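Local coordinates for flagellar hook protein FlgE (Caulobacter crescentus CB15, PDB 5AY6) that probably forms, as a hook subunit, the curved tube that serves as the universal joint of the bacterial flagellum, seen here as a fragment of its outer domains, at residues Ile171-Ser176 / Asp275-Gln280. Numbering follows the deposited sequence.
Sequences IPLSDS and DEQEVQ
Gln-277 overlaps the backbone of Ser-174 and Asp-175 with the end of its carboxamide. CG stands anti to the backbone N (chi1 -172°) and the chain bends at chi2 (137°), which carries the amide up to the other segment. NE2 donates a nearly straight bond to Ser-174 O, 2.9 Å long, with the acceptor close to the amide plane but the donor well above the carbonyl plane. A second bond from NE2, to Thr-4 O, fixes the flip of the group, so OE1 faces Asp-175, 3.5 Å from its CA. One water links the two backbones beyond it: it accepts from Ser-176 N and donates to Asp-275 O and, at 3.0 Å, to Gln-277 OE1. The two strands, 171-174 and 277-280, belong to different sheets of the FlaE D2 region; they face each other 10.0 Å apart, their directions 137° from parallel, as layers packed through side chains. Between them Leu-173 and Val-279 meet tip to tip, CD1 of the leucine 4.1 Å from CG2 of the valine, while Val-7 of strand 6-12 also touches Leu-173. An alanine in place of Gln-277 would lose the bonds to Ser-174 O, Thr-4 O and the water, and would probably loosen the join between the sheets at this end. Where the two segments converge, Ser-176 turns OG between its own N and carbonyl carbon and accepts from Asp-275 N at 2.9 Å. The Asp-275 carboxylate lies alongside, OD2 3.3 Å from Ser-176 CB. Asp-175 sends its carboxylate away, to Gly-179 N, Lys-177 N and a salt bridge with Arg-181.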
loop_
_atom_site.group_PDB
_atom_site.type_symbol
_atom_site.label_atom_id
_atom_site.label_comp_id
_atom_site.label_asym_id
_atom_site.label_seq_id
_atom_site.Cartn_x
_atom_site.Cartn_y
_atom_site.Cartn_z
ATOM N N ILE A 171 16.835 -10.112 -3.352
ATOM C CA ILE A 171 17.900 -9.565 -4.179
ATOM C C ILE A 171 19.201 -9.489 -3.386
ATOM O O ILE A 171 19.419 -8.547 -2.621
ATOM C CB ILE A 171 17.540 -8.168 -4.697
ATOM C CG1 ILE A 171 16.175 -8.183 -5.381
ATOM C CG2 ILE A 171 18.603 -7.679 -5.660
ATOM C CD1 ILE A 171 15.662 -6.807 -5.753
ATOM N N PRO A 172 20.065 -10.498 -3.549
ATOM C CA PRO A 172 21.360 -10.527 -2.862
ATOM C C PRO A 172 22.349 -9.511 -3.431
ATOM O O PRO A 172 22.623 -9.510 -4.632
ATOM C CB PRO A 172 21.848 -11.959 -3.102
ATOM C CG PRO A 172 21.171 -12.374 -4.362
ATOM C CD PRO A 172 19.826 -11.718 -4.339
ATOM N N LEU A 173 22.871 -8.648 -2.567
ATOM C CA LEU A 173 23.892 -7.688 -2.965
ATOM C C LEU A 173 25.239 -8.063 -2.362
ATOM O O LEU A 173 25.310 -8.483 -1.208
ATOM C CB LEU A 173 23.512 -6.270 -2.524
ATOM C CG LEU A 173 22.191 -5.654 -2.983
ATOM C CD1 LEU A 173 22.045 -4.248 -2.416
ATOM C CD2 LEU A 173 22.100 -5.627 -4.494
ATOM N N SER A 174 26.304 -7.917 -3.143
ATOM C CA SER A 174 27.650 -7.974 -2.593
ATOM C C SER A 174 28.078 -6.560 -2.229
ATOM O O SER A 174 28.018 -5.661 -3.062
ATOM C CB SER A 174 28.634 -8.596 -3.585
ATOM O OG SER A 174 28.275 -9.933 -3.873
ATOM N N ASP A 175 28.498 -6.354 -0.988
ATOM C CA ASP A 175 28.857 -5.009 -0.553
ATOM C C ASP A 175 30.318 -4.724 -0.861
ATOM O O ASP A 175 30.985 -5.514 -1.527
ATOM C CB ASP A 175 28.565 -4.816 0.942
ATOM C CG ASP A 175 29.229 -5.863 1.820
ATOM O OD1 ASP A 175 30.376 -6.259 1.534
ATOM O OD2 ASP A 175 28.599 -6.280 2.815
ATOM N N SER A 176 30.816 -3.599 -0.362
ATOM C CA SER A 176 32.184 -3.177 -0.649
ATOM C C SER A 176 33.234 -4.060 0.029
ATOM O O SER A 176 34.424 -3.917 -0.235
ATOM C CB SER A 176 32.383 -1.724 -0.228
ATOM O OG SER A 176 32.108 -1.559 1.156
ATOM N N ASP A 275 30.697 0.683 2.254
ATOM C CA ASP A 275 30.553 1.905 1.459
ATOM C C ASP A 275 29.141 2.147 0.952
ATOM O O ASP A 275 28.300 1.251 0.952
ATOM C CB ASP A 275 31.496 1.869 0.254
ATOM C CG ASP A 275 32.958 1.827 0.654
ATOM O OD1 ASP A 275 33.300 2.361 1.729
ATOM O OD2 ASP A 275 33.766 1.257 -0.113
ATOM N N GLU A 276 28.904 3.377 0.505
ATOM C CA GLU A 276 27.682 3.728 -0.195
ATOM C C GLU A 276 27.454 2.746 -1.331
ATOM O O GLU A 276 28.397 2.357 -2.023
ATOM C CB GLU A 276 27.761 5.157 -0.729
ATOM C CG GLU A 276 26.653 5.535 -1.690
ATOM C CD GLU A 276 26.702 7.002 -2.059
ATOM O OE1 GLU A 276 26.792 7.830 -1.132
ATOM O OE2 GLU A 276 26.659 7.327 -3.265
ATOM N N GLN A 277 26.206 2.331 -1.510
ATOM C CA GLN A 277 25.881 1.358 -2.539
ATOM C C GLN A 277 24.707 1.814 -3.395
ATOM O O GLN A 277 23.548 1.660 -3.016
ATOM C CB GLN A 277 25.584 -0.001 -1.908
ATOM C CG GLN A 277 25.430 -1.132 -2.922
ATOM C CD GLN A 277 26.142 -2.408 -2.501
ATOM O OE1 GLN A 277 26.561 -2.555 -1.350
ATOM N NE2 GLN A 277 26.290 -3.337 -3.444
ATOM N N GLU A 278 25.027 2.375 -4.556
ATOM C CA GLU A 278 24.021 2.761 -5.534
ATOM C C GLU A 278 23.790 1.583 -6.470
ATOM O O GLU A 278 24.729 1.080 -7.083
ATOM C CB GLU A 278 24.470 4.000 -6.312
ATOM C CG GLU A 278 23.479 4.505 -7.344
ATOM C CD GLU A 278 23.975 5.748 -8.059
ATOM O OE1 GLU A 278 25.130 6.161 -7.811
ATOM O OE2 GLU A 278 23.215 6.309 -8.874
ATOM N N VAL A 279 22.544 1.127 -6.549
ATOM C CA VAL A 279 22.213 -0.052 -7.339
ATOM C C VAL A 279 21.058 0.202 -8.302
ATOM O O VAL A 279 19.949 0.535 -7.893
ATOM C CB VAL A 279 21.840 -1.248 -6.443
ATOM C CG1 VAL A 279 21.820 -2.524 -7.262
ATOM C CG2 VAL A 279 22.817 -1.389 -5.295
ATOM N N GLN A 280 21.323 0.044 -9.592
ATOM C CA GLN A 280 20.254 0.075 -10.569
ATOM C C GLN A 280 19.410 -1.188 -10.416
ATOM O O GLN A 280 19.946 -2.293 -10.321
ATOM C CB GLN A 280 20.808 0.181 -11.991
ATOM C CG GLN A 280 19.742 0.037 -13.058
ATOM C CD GLN A 280 20.261 0.316 -14.448
ATOM O OE1 GLN A 280 21.371 0.822 -14.618
ATOM N NE2 GLN A 280 19.456 -0.006 -15.455
HETATM O O HOH W 1 28.933 -1.422 0.183
#